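Local coordinates for protein D-alanyl transferase DltD (Enterococcus faecalis, PDB 6O93) that probably takes part in the D-alanylation of lipoteichoic acid at the cell membrane, as a transferase with an SGNH-hydrolase-like fold, at residues Ser46-Arg51 and Arg353-Val358; Leu60-Lys63 and Tyr68-Phe71; Tyr342-Ala345 and His349-Trp352. One frame throughout, in Å; residues are numbered along the deposited sequence.

Following the chain from its N terminus, residues 46-51 come first, in the loop after strand 40-44, and wait some three hundred residues for their partner, helix segment 353-358. Contact 1 thus closes a very long loop, and both other contacts fall within it. Contact 2 closes early, bringing the end of helix 57-63 against the start of strand 69-73 at the sheet edge. Contact 3, a tight hairpin-like turn of 342-345 with 349-352, comes in series after it and runs straight into helix 352-367. Contacts 1 and 3 meet where Ser47 OG lies 2.6 Å from His349 NE2; contact 2 joins contact 1 through Leu60 and Leu356.

Contact 1 (Ser46-Arg51 and Arg353-Val358); sequences SSELSR and RGWLAV. With NA (sodium ion), chain K; PO4 (phosphate ion), chain F.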
ATOM      1  N   SER A  46       0.126   3.608   0.635  1.00 17.00           N
ATOM      2  CA  SER A  46       0.207   4.408   1.851  1.00 17.39           C
ATOM      3  C   SER A  46      -0.328   5.816   1.589  1.00 17.86           C
ATOM      4  O   SER A  46      -1.374   5.964   0.948  1.00 18.80           O
ATOM      5  CB  SER A  46       1.648   4.413   2.382  1.00 18.02           C
ATOM      6  OG  SER A  46       2.588   4.762   1.383  1.00 19.95           O
ATOM      7  N   SER A  47       0.360   6.856   2.077  1.00 17.23           N
ATOM      8  CA  SER A  47      -0.230   8.192   2.089  1.00 18.18           C
ATOM      9  C   SER A  47      -0.472   8.750   0.690  1.00 18.91           C
ATOM     10  O   SER A  47      -1.304   9.651   0.534  1.00 19.05           O
ATOM     11  CB  SER A  47       0.658   9.157   2.880  1.00 20.04           C
ATOM     12  OG  SER A  47       1.949   9.273   2.305  1.00 21.29           O
ATOM     13  N   GLU A  48       0.224   8.244  -0.328  1.00 19.41           N
ATOM     14  CA  GLU A  48       0.031   8.768  -1.676  1.00 19.88           C
ATOM     15  C   GLU A  48      -1.381   8.520  -2.194  1.00 19.54           C
ATOM     16  O   GLU A  48      -1.840   9.245  -3.085  1.00 19.21           O
ATOM     17  CB  GLU A  48       1.056   8.157  -2.635  1.00 20.62           C
ATOM     18  CG  GLU A  48       0.863   6.671  -2.947  1.00 20.82           C
ATOM     19  CD  GLU A  48       1.249   5.762  -1.797  1.00 21.25           C
ATOM     20  OE1 GLU A  48       1.939   6.233  -0.866  1.00 22.07           O
ATOM     21  OE2 GLU A  48       0.862   4.575  -1.824  1.00 20.47           O
ATOM     22  N   LEU A  49      -2.079   7.516  -1.657  1.00 18.97           N
ATOM     23  CA  LEU A  49      -3.421   7.194  -2.124  1.00 18.18           C
ATOM     24  C   LEU A  49      -4.402   8.348  -1.948  1.00 19.20           C
ATOM     25  O   LEU A  49      -5.399   8.411  -2.673  1.00 19.00           O
ATOM     26  CB  LEU A  49      -3.947   5.959  -1.386  1.00 16.97           C
ATOM     27  CG  LEU A  49      -3.170   4.659  -1.603  1.00 17.07           C
ATOM     28  CD1 LEU A  49      -3.737   3.549  -0.738  1.00 17.69           C
ATOM     29  CD2 LEU A  49      -3.187   4.248  -3.068  1.00 17.42           C
ATOM     30  N   SER A  50      -4.147   9.258  -1.008  1.00 20.62           N
ATOM     31  CA  SER A  50      -5.071  10.350  -0.727  1.00 21.86           C
ATOM     32  C   SER A  50      -4.871  11.557  -1.634  1.00 23.51           C
ATOM     33  O   SER A  50      -5.656  12.508  -1.552  1.00 23.73           O
ATOM     34  CB  SER A  50      -4.936  10.792   0.734  1.00 22.72           C
ATOM     35  OG  SER A  50      -3.654  11.346   0.983  1.00 24.86           O
ATOM     36  N   ARG A  51      -3.851  11.545  -2.494  1.00 24.78           N
ATOM     37  CA  ARG A  51      -3.573  12.668  -3.389  1.00 27.48           C
ATOM     38  C   ARG A  51      -4.575  12.635  -4.539  1.00 26.59           C
ATOM     39  O   ARG A  51      -4.274  12.249  -5.672  1.00 25.76           O
ATOM     40  CB  ARG A  51      -2.135  12.613  -3.887  1.00 29.94           C
ATOM     41  CG  ARG A  51      -1.161  13.402  -3.030  1.00 32.78           C
ATOM     42  CD  ARG A  51      -1.200  12.973  -1.573  1.00 33.49           C
ATOM     43  NE  ARG A  51      -0.260  13.746  -0.769  1.00 36.15           N
ATOM     44  CZ  ARG A  51      -0.035  13.548   0.525  1.00 37.00           C
ATOM     45  NH1 ARG A  51      -0.680  12.593   1.182  1.00 35.49           N
ATOM     46  NH2 ARG A  51       0.844  14.307   1.164  1.00 39.00           N
ATOM     47  N   ARG A 353      -0.217  14.175 -13.260  1.00 26.91           N
ATOM     48  CA  ARG A 353       0.209  13.350 -14.381  1.00 27.80           C
ATOM     49  C   ARG A 353       0.735  11.989 -13.947  1.00 26.20           C
ATOM     50  O   ARG A 353       0.719  11.049 -14.748  1.00 26.60           O
ATOM     51  CB  ARG A 353       1.278  14.079 -15.196  1.00 30.20           C
ATOM     52  CG  ARG A 353       0.770  15.325 -15.905  1.00 32.16           C
ATOM     53  CD  ARG A 353       1.847  15.914 -16.794  1.00 34.54           C
ATOM     54  NE  ARG A 353       2.209  14.998 -17.870  1.00 35.86           N
ATOM     55  CZ  ARG A 353       3.369  15.019 -18.520  1.00 38.94           C
ATOM     56  NH1 ARG A 353       4.299  15.912 -18.204  1.00 41.75           N
ATOM     57  NH2 ARG A 353       3.598  14.139 -19.486  1.00 38.97           N
ATOM     58  N   GLY A 354       1.199  11.861 -12.703  1.00 24.82           N
ATOM     59  CA  GLY A 354       1.636  10.561 -12.221  1.00 22.42           C
ATOM     60  C   GLY A 354       0.486   9.580 -12.090  1.00 20.70           C
ATOM     61  O   GLY A 354       0.571   8.437 -12.549  1.00 19.25           O
ATOM     62  N   TRP A 355      -0.608  10.014 -11.461  1.00 21.37           N
ATOM     63  CA  TRP A 355      -1.768   9.139 -11.325  1.00 21.55           C
ATOM     64  C   TRP A 355      -2.386   8.825 -12.683  1.00 21.17           C
ATOM     65  O   TRP A 355      -2.846   7.701 -12.914  1.00 21.05           O
ATOM     66  CB  TRP A 355      -2.801   9.775 -10.398  1.00 21.98           C
ATOM     67  CG  TRP A 355      -2.501   9.557  -8.951  1.00 21.97           C
ATOM     68  CD1 TRP A 355      -2.244  10.513  -8.013  1.00 22.33           C
ATOM     69  CD2 TRP A 355      -2.419   8.296  -8.274  1.00 20.76           C
ATOM     70  NE1 TRP A 355      -2.012   9.927  -6.791  1.00 21.29           N
ATOM     71  CE2 TRP A 355      -2.113   8.566  -6.925  1.00 20.34           C
ATOM     72  CE3 TRP A 355      -2.575   6.966  -8.677  1.00 19.77           C
ATOM     73  CZ2 TRP A 355      -1.962   7.557  -5.979  1.00 19.46           C
ATOM     74  CZ3 TRP A 355      -2.427   5.965  -7.734  1.00 19.99           C
ATOM     75  CH2 TRP A 355      -2.123   6.267  -6.401  1.00 19.65           C
ATOM     76  N   LEU A 356      -2.409   9.802 -13.592  1.00 21.14           N
ATOM     77  CA  LEU A 356      -2.902   9.538 -14.940  1.00 21.91           C
ATOM     78  C   LEU A 356      -2.104   8.422 -15.601  1.00 24.02           C
ATOM     79  O   LEU A 356      -2.678   7.520 -16.222  1.00 23.85           O
ATOM     80  CB  LEU A 356      -2.838  10.810 -15.787  1.00 21.23           C
ATOM     81  CG  LEU A 356      -3.360  10.674 -17.222  1.00 21.57           C
ATOM     82  CD1 LEU A 356      -4.870  10.445 -17.227  1.00 22.16           C
ATOM     83  CD2 LEU A 356      -2.992  11.894 -18.053  1.00 22.50           C
ATOM     84  N   ALA A 357      -0.774   8.470 -15.480  1.00 25.36           N
ATOM     85  CA  ALA A 357       0.059   7.411 -16.038  1.00 25.16           C
ATOM     86  C   ALA A 357      -0.209   6.081 -15.348  1.00 23.96           C
ATOM     87  O   ALA A 357      -0.322   5.041 -16.008  1.00 24.63           O
ATOM     88  CB  ALA A 357       1.536   7.789 -15.921  1.00 25.59           C
ATOM     89  N   VAL A 358      -0.315   6.092 -14.017  1.00 22.46           N
ATOM     90  CA  VAL A 358      -0.631   4.866 -13.290  1.00 20.80           C
ATOM     91  C   VAL A 358      -1.999   4.345 -13.704  1.00 20.34           C
ATOM     92  O   VAL A 358      -2.181   3.142 -13.932  1.00 19.80           O
ATOM     93  CB  VAL A 358      -0.555   5.109 -11.770  1.00 19.72           C
ATOM     94  CG1 VAL A 358      -1.137   3.925 -11.013  1.00 19.05           C
ATOM     95  CG2 VAL A 358       0.881   5.364 -11.341  1.00 19.04           C
TER
HETATM   96 NA    NA K 510       3.921   7.021   0.377  1.00 45.55          NA
HETATM   97  P   PO4 F 505       4.339   6.787   4.003  1.00 52.63           P
HETATM   98  O1  PO4 F 505       4.131   5.507   4.778  1.00 51.99           O
HETATM   99  O2  PO4 F 505       5.551   6.641   3.112  1.00 53.62           O
HETATM  100  O3  PO4 F 505       4.554   7.933   4.964  1.00 53.22           O
HETATM  101  O4  PO4 F 505       3.123   7.072   3.156  1.00 51.96           O
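The indole of Trp355 reaches from its helix to the 3-10 turn at 47-50 and meets it with its benzo edge: Glu48 O sits near the ring plane, 3.4 Å from Trp355 CZ2. Arg51 O approaches the pyrrole side obliquely; its 3.4 Å from Trp355 NE1 has too poor an angle for a hydrogen bond. Leu49 crosses the indole at about a right angle, with CD2 4.0 Å from Trp355 CH2, and His56 brings a further ring against the tryptophan. The same Glu48 that offers its carbonyl to the indole sends its carboxylate to the metal site. Its CG lies between the backbone N and the carbonyl carbon (chi1 70°), and a second bend at chi2 folds the carboxylate back over the start of the turn. There Glu48 OE2 takes a nearly straight bond of 2.7 Å from Ser46 N, which fixes the carboxylate, while Glu48 OE1 binds the sodium ion at 2.5 Å. Ser46 OG, a phosphate oxygen and Ser104 are the ion's other ligands. The phosphate, probably from the crystallisation liquor, is gripped by Ser47 N and by Ser47 OG, which lies 2.6 Å from PO4 O4. That hydroxyl also bonds His349, whose other ring nitrogen meets Asp346. A serine on the turn after the first strand, linked to a late histidine and aspartate, is consistent with the Ser-His-Asp triad of an SGNH-hydrolase active site.

Contact 2 (Leu60-Lys63 and Tyr68-Phe71); sequences LSEK and YRPF
Glu62 and Arg69 form a salt bridge across the turn of a beta-alpha-beta unit, where helix 57-63 hands over to strand 69-73. Arg69 NH2 gives Glu62 OE1 an almost straight bond of 3.2 Å, and a weak, longer one runs from Arg69 NE to Glu62 OE2. The carboxylate lies at the edge of the guanidinium, yet the two planes stand 74° apart, and NH2 meets OE1 from well above the carboxylate plane. The third nitrogen turns back on the chain just before the strand: Arg69 NH1 donates to Tyr68 O at 2.9 Å, from well above that carbonyl's plane, and also bonds Arg66 O. Pinned on several sides, the guanidinium spreads flat over the helix backbone, with Ser61 O over the centre of one face, 3.4 Å from Arg69 CZ. The bend at chi2 (-68°) folds the arginine back to the helix and sets its CD beside Ser61 CB. Tyr68, at the entry to the strand, packs on helix 352-367 and bonds Asp363 through its hydroxyl. The hydroxyl of Ser61, bonded to Pro57 O, faces the start of the strand: Ser61 OG is 3.7 Å from both Tyr68 CE1 and Pro70 CD.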
ATOM      1  N   LEU A  60     -11.189   8.868 -12.231  1.00 22.38           N
ATOM      2  CA  LEU A  60     -11.284   8.462 -13.628  1.00 21.99           C
ATOM      3  C   LEU A  60     -12.185   7.245 -13.790  1.00 21.66           C
ATOM      4  O   LEU A  60     -12.950   7.155 -14.758  1.00 21.83           O
ATOM      5  CB  LEU A  60      -9.886   8.177 -14.183  1.00 21.61           C
ATOM      6  CG  LEU A  60      -8.937   9.379 -14.250  1.00 21.29           C
ATOM      7  CD1 LEU A  60      -7.529   8.944 -14.608  1.00 20.47           C
ATOM      8  CD2 LEU A  60      -9.441  10.406 -15.252  1.00 22.10           C
ATOM      9  N   SER A  61     -12.114   6.297 -12.853  1.00 20.75           N
ATOM     10  CA  SER A  61     -12.943   5.100 -12.956  1.00 22.15           C
ATOM     11  C   SER A  61     -14.423   5.440 -12.823  1.00 23.59           C
ATOM     12  O   SER A  61     -15.263   4.859 -13.518  1.00 23.45           O
ATOM     13  CB  SER A  61     -12.531   4.082 -11.893  1.00 22.63           C
ATOM     14  OG  SER A  61     -11.240   3.564 -12.156  1.00 23.30           O
ATOM     15  N   GLU A  62     -14.759   6.378 -11.935  1.00 24.67           N
ATOM     16  CA  GLU A  62     -16.150   6.792 -11.780  1.00 26.36           C
ATOM     17  C   GLU A  62     -16.606   7.645 -12.959  1.00 27.00           C
ATOM     18  O   GLU A  62     -17.735   7.497 -13.441  1.00 27.41           O
ATOM     19  CB  GLU A  62     -16.318   7.556 -10.467  1.00 28.29           C
ATOM     20  CG  GLU A  62     -17.757   7.879 -10.088  1.00 31.39           C
ATOM     21  CD  GLU A  62     -18.568   6.641  -9.760  1.00 33.56           C
ATOM     22  OE1 GLU A  62     -19.400   6.232 -10.595  1.00 35.84           O
ATOM     23  OE2 GLU A  62     -18.364   6.068  -8.671  1.00 34.49           O
ATOM     24  N   LYS A  63     -15.741   8.543 -13.436  1.00 27.25           N
ATOM     25  CA  LYS A  63     -16.118   9.428 -14.534  1.00 28.06           C
ATOM     26  C   LYS A  63     -16.497   8.636 -15.778  1.00 28.39           C
ATOM     27  O   LYS A  63     -17.472   8.969 -16.461  1.00 28.59           O
ATOM     28  CB  LYS A  63     -14.973  10.393 -14.844  1.00 27.84           C
ATOM     29  CG  LYS A  63     -15.231  11.333 -16.019  1.00 28.33           C
ATOM     30  CD  LYS A  63     -16.467  12.191 -15.805  1.00 29.25           C
ATOM     31  CE  LYS A  63     -16.594  13.249 -16.892  1.00 31.15           C
ATOM     32  NZ  LYS A  63     -17.797  14.106 -16.718  1.00 32.67           N
ATOM     33  N   TYR A  68     -14.918  -1.610 -12.884  1.00 25.64           N
ATOM     34  CA  TYR A  68     -14.219  -1.789 -11.622  1.00 23.29           C
ATOM     35  C   TYR A  68     -14.030  -0.427 -10.975  1.00 22.71           C
ATOM     36  O   TYR A  68     -14.100   0.613 -11.635  1.00 23.73           O
ATOM     37  CB  TYR A  68     -12.857  -2.470 -11.813  1.00 22.52           C
ATOM     38  CG  TYR A  68     -11.847  -1.601 -12.528  1.00 22.21           C
ATOM     39  CD1 TYR A  68     -11.001  -0.756 -11.819  1.00 21.80           C
ATOM     40  CD2 TYR A  68     -11.744  -1.618 -13.912  1.00 21.83           C
ATOM     41  CE1 TYR A  68     -10.081   0.045 -12.470  1.00 22.12           C
ATOM     42  CE2 TYR A  68     -10.829  -0.823 -14.572  1.00 22.05           C
ATOM     43  CZ  TYR A  68     -10.000   0.006 -13.846  1.00 22.92           C
ATOM     44  OH  TYR A  68      -9.089   0.800 -14.503  1.00 24.78           O
ATOM     45  N   ARG A  69     -13.781  -0.445  -9.668  1.00 22.23           N
ATOM     46  CA  ARG A  69     -13.442   0.751  -8.922  1.00 21.76           C
ATOM     47  C   ARG A  69     -12.270   0.409  -8.014  1.00 21.91           C
ATOM     48  O   ARG A  69     -12.198  -0.716  -7.501  1.00 23.40           O
ATOM     49  CB  ARG A  69     -14.613   1.267  -8.075  1.00 22.11           C
ATOM     50  CG  ARG A  69     -15.821   1.725  -8.875  1.00 22.92           C
ATOM     51  CD  ARG A  69     -15.529   2.988  -9.666  1.00 23.15           C
ATOM     52  NE  ARG A  69     -16.728   3.506 -10.317  1.00 24.20           N
ATOM     53  CZ  ARG A  69     -17.252   3.004 -11.431  1.00 25.21           C
ATOM     54  NH1 ARG A  69     -16.688   1.963 -12.030  1.00 24.23           N
ATOM     55  NH2 ARG A  69     -18.346   3.545 -11.949  1.00 26.97           N
ATOM     56  N   PRO A  70     -11.340   1.335  -7.804  1.00 19.61           N
ATOM     57  CA  PRO A  70     -10.314   1.106  -6.782  1.00 18.50           C
ATOM     58  C   PRO A  70     -10.928   1.055  -5.394  1.00 18.77           C
ATOM     59  O   PRO A  70     -11.949   1.688  -5.114  1.00 19.50           O
ATOM     60  CB  PRO A  70      -9.381   2.314  -6.931  1.00 18.10           C
ATOM     61  CG  PRO A  70      -9.648   2.847  -8.301  1.00 18.54           C
ATOM     62  CD  PRO A  70     -11.094   2.573  -8.561  1.00 19.05           C
ATOM     63  N   PHE A  71     -10.292   0.283  -4.518  1.00 17.46           N
ATOM     64  CA  PHE A  71     -10.609   0.295  -3.091  1.00 17.55           C
ATOM     65  C   PHE A  71      -9.312   0.621  -2.362  1.00 17.37           C
ATOM     66  O   PHE A  71      -8.444  -0.243  -2.204  1.00 17.05           O
ATOM     67  CB  PHE A  71     -11.198  -1.033  -2.629  1.00 17.27           C
ATOM     68  CG  PHE A  71     -11.950  -0.935  -1.329  1.00 16.55           C
ATOM     69  CD1 PHE A  71     -11.272  -0.785  -0.130  1.00 15.12           C
ATOM     70  CD2 PHE A  71     -13.332  -0.984  -1.309  1.00 17.12           C
ATOM     71  CE1 PHE A  71     -11.961  -0.686   1.063  1.00 15.99           C
ATOM     72  CE2 PHE A  71     -14.027  -0.888  -0.118  1.00 17.03           C
ATOM     73  CZ  PHE A  71     -13.342  -0.740   1.069  1.00 16.76           C
TER

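Contact 3 (Tyr342-Ala345 and His349-Trp352); sequences YFMA and HLGW
Tyr342 opens the segment with its carbonyl turned to the start of helix 352-367: Tyr342 O lies at the edge of the Trp352 indole, near its plane, and accepts the backbone N of Arg353. From here the chain makes a tight hairpin-like reversal with a single beta bridge, Met344 to Leu350, leading into the helix from its N-cap, Gly351. Phe343 supplies one of the two bonds of the bridge, its O taking Gly351 N at 3.0 Å. The Phe343 ring, its CG anti to the backbone N (chi1 -156°), lies alongside Leu350 and points the same way; CE2 is 4.0 Å from Leu350 CD2. Met344 follows. Bent at both chi2 and chi3, it curls back over the opposing backbone, with SD 4.1 Å from Leu350 CD2 and at the edge of the Phe343 ring, and the methyl CE 3.3 Å from His349 C. Its carbonyl goes to the tryptophan instead: Met344 O meets the indole edge near the ring plane, 3.5 Å from Trp352 CZ3. Trp352 also packs on helix 220-233. Ala345 closes the segment and gives the second bond, its N donating to His349 O at 2.8 Å. That bond fixes the main chain of His349, whose ring points away to Ser47 and Asp346 in what is probably the triad of the active site. Gly351 lies tight against the bridge, its CA 3.2 Å from Ala345 N. The alanine methyl tucks in beside the glycine, Ala345 CB lying 3.5 Å from Leu350 O.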
ATOM      1  N   TYR A 342       4.876  17.995 -13.382  1.00 37.14           N
ATOM      2  CA  TYR A 342       3.511  17.800 -12.899  1.00 36.28           C
ATOM      3  C   TYR A 342       3.197  16.332 -12.625  1.00 32.12           C
ATOM      4  O   TYR A 342       2.026  15.958 -12.496  1.00 30.76           O
ATOM      5  CB  TYR A 342       2.492  18.380 -13.887  1.00 39.94           C
ATOM      6  CG  TYR A 342       2.875  19.743 -14.419  1.00 44.26           C
ATOM      7  CD1 TYR A 342       3.014  20.829 -13.564  1.00 46.44           C
ATOM      8  CD2 TYR A 342       3.095  19.944 -15.775  1.00 46.53           C
ATOM      9  CE1 TYR A 342       3.366  22.076 -14.046  1.00 48.60           C
ATOM     10  CE2 TYR A 342       3.446  21.189 -16.266  1.00 49.18           C
ATOM     11  CZ  TYR A 342       3.580  22.251 -15.397  1.00 50.47           C
ATOM     12  OH  TYR A 342       3.930  23.491 -15.880  1.00 53.69           O
ATOM     13  N   PHE A 343       4.229  15.493 -12.526  1.00 29.57           N
ATOM     14  CA  PHE A 343       4.029  14.072 -12.261  1.00 26.28           C
ATOM     15  C   PHE A 343       3.666  13.826 -10.800  1.00 24.68           C
ATOM     16  O   PHE A 343       2.805  12.989 -10.501  1.00 22.16           O
ATOM     17  CB  PHE A 343       5.297  13.300 -12.634  1.00 25.06           C
ATOM     18  CG  PHE A 343       5.065  11.847 -12.947  1.00 22.74           C
ATOM     19  CD1 PHE A 343       4.666  11.454 -14.214  1.00 22.52           C
ATOM     20  CD2 PHE A 343       5.269  10.875 -11.984  1.00 21.89           C
ATOM     21  CE1 PHE A 343       4.462  10.118 -14.513  1.00 20.74           C
ATOM     22  CE2 PHE A 343       5.068   9.538 -12.276  1.00 20.90           C
ATOM     23  CZ  PHE A 343       4.664   9.159 -13.545  1.00 20.32           C
ATOM     24  N   MET A 344       4.305  14.548  -9.889  1.00 25.16           N
ATOM     25  CA  MET A 344       4.094  14.383  -8.461  1.00 24.94           C
ATOM     26  C   MET A 344       3.210  15.502  -7.925  1.00 25.97           C
ATOM     27  O   MET A 344       3.167  16.604  -8.476  1.00 26.43           O
ATOM     28  CB  MET A 344       5.433  14.380  -7.718  1.00 25.64           C
ATOM     29  CG  MET A 344       6.428  13.366  -8.252  1.00 25.11           C
ATOM     30  SD  MET A 344       5.787  11.684  -8.198  1.00 24.96           S
ATOM     31  CE  MET A 344       5.907  11.320  -6.446  1.00 24.41           C
ATOM     32  N   ALA A 345       2.496  15.200  -6.840  1.00 26.25           N
ATOM     33  CA  ALA A 345       1.696  16.216  -6.167  1.00 27.42           C
ATOM     34  C   ALA A 345       2.550  17.087  -5.262  1.00 26.74           C
ATOM     35  O   ALA A 345       2.234  18.264  -5.059  1.00 27.95           O
ATOM     36  CB  ALA A 345       0.581  15.557  -5.352  1.00 28.15           C
ATOM     37  N   HIS A 349       4.751  12.133  -3.210  1.00 24.55           N
ATOM     38  CA  HIS A 349       3.427  11.578  -3.462  1.00 24.75           C
ATOM     39  C   HIS A 349       3.025  11.786  -4.918  1.00 23.36           C
ATOM     40  O   HIS A 349       3.156  12.892  -5.452  1.00 23.61           O
ATOM     41  CB  HIS A 349       2.392  12.216  -2.535  1.00 27.51           C
ATOM     42  CG  HIS A 349       2.675  11.999  -1.083  1.00 30.69           C
ATOM     43  ND1 HIS A 349       3.277  12.951  -0.291  1.00 32.77           N
ATOM     44  CD2 HIS A 349       2.450  10.931  -0.283  1.00 30.63           C
ATOM     45  CE1 HIS A 349       3.405  12.482   0.939  1.00 32.31           C
ATOM     46  NE2 HIS A 349       2.911  11.258   0.970  1.00 31.20           N
ATOM     47  N   LEU A 350       2.535  10.717  -5.551  1.00 21.23           N
ATOM     48  CA  LEU A 350       2.037  10.806  -6.915  1.00 21.17           C
ATOM     49  C   LEU A 350       1.000  11.913  -7.030  1.00 21.89           C
ATOM     50  O   LEU A 350       0.227  12.169  -6.102  1.00 20.98           O
ATOM     51  CB  LEU A 350       1.419   9.474  -7.350  1.00 20.24           C
ATOM     52  CG  LEU A 350       2.388   8.334  -7.665  1.00 20.23           C
ATOM     53  CD1 LEU A 350       1.638   7.012  -7.745  1.00 20.74           C
ATOM     54  CD2 LEU A 350       3.128   8.606  -8.963  1.00 20.59           C
ATOM     55  N   GLY A 351       0.980  12.565  -8.192  1.00 22.89           N
ATOM     56  CA  GLY A 351       0.109  13.690  -8.447  1.00 23.95           C
ATOM     57  C   GLY A 351      -0.572  13.581  -9.801  1.00 23.31           C
ATOM     58  O   GLY A 351      -0.759  12.494 -10.349  1.00 22.14           O
ATOM     59  N   TRP A 352      -0.927  14.748 -10.336  1.00 24.66           N
ATOM     60  CA  TRP A 352      -1.786  14.863 -11.511  1.00 25.19           C
ATOM     61  C   TRP A 352      -1.371  13.927 -12.640  1.00 25.09           C
ATOM     62  O   TRP A 352      -2.097  12.981 -12.960  1.00 24.64           O
ATOM     63  CB  TRP A 352      -1.794  16.312 -12.004  1.00 26.60           C
ATOM     64  CG  TRP A 352      -2.249  17.287 -10.959  1.00 27.03           C
ATOM     65  CD1 TRP A 352      -3.527  17.704 -10.730  1.00 27.66           C
ATOM     66  CD2 TRP A 352      -1.429  17.960  -9.999  1.00 27.76           C
ATOM     67  NE1 TRP A 352      -3.554  18.597  -9.687  1.00 28.65           N
ATOM     68  CE2 TRP A 352      -2.277  18.771  -9.221  1.00 28.84           C
ATOM     69  CE3 TRP A 352      -0.058  17.957  -9.722  1.00 27.22           C
ATOM     70  CZ2 TRP A 352      -1.801  19.571  -8.183  1.00 29.22           C
ATOM     71  CZ3 TRP A 352       0.412  18.751  -8.692  1.00 28.10           C
ATOM     72  CH2 TRP A 352      -0.456  19.546  -7.936  1.00 28.85           C
TER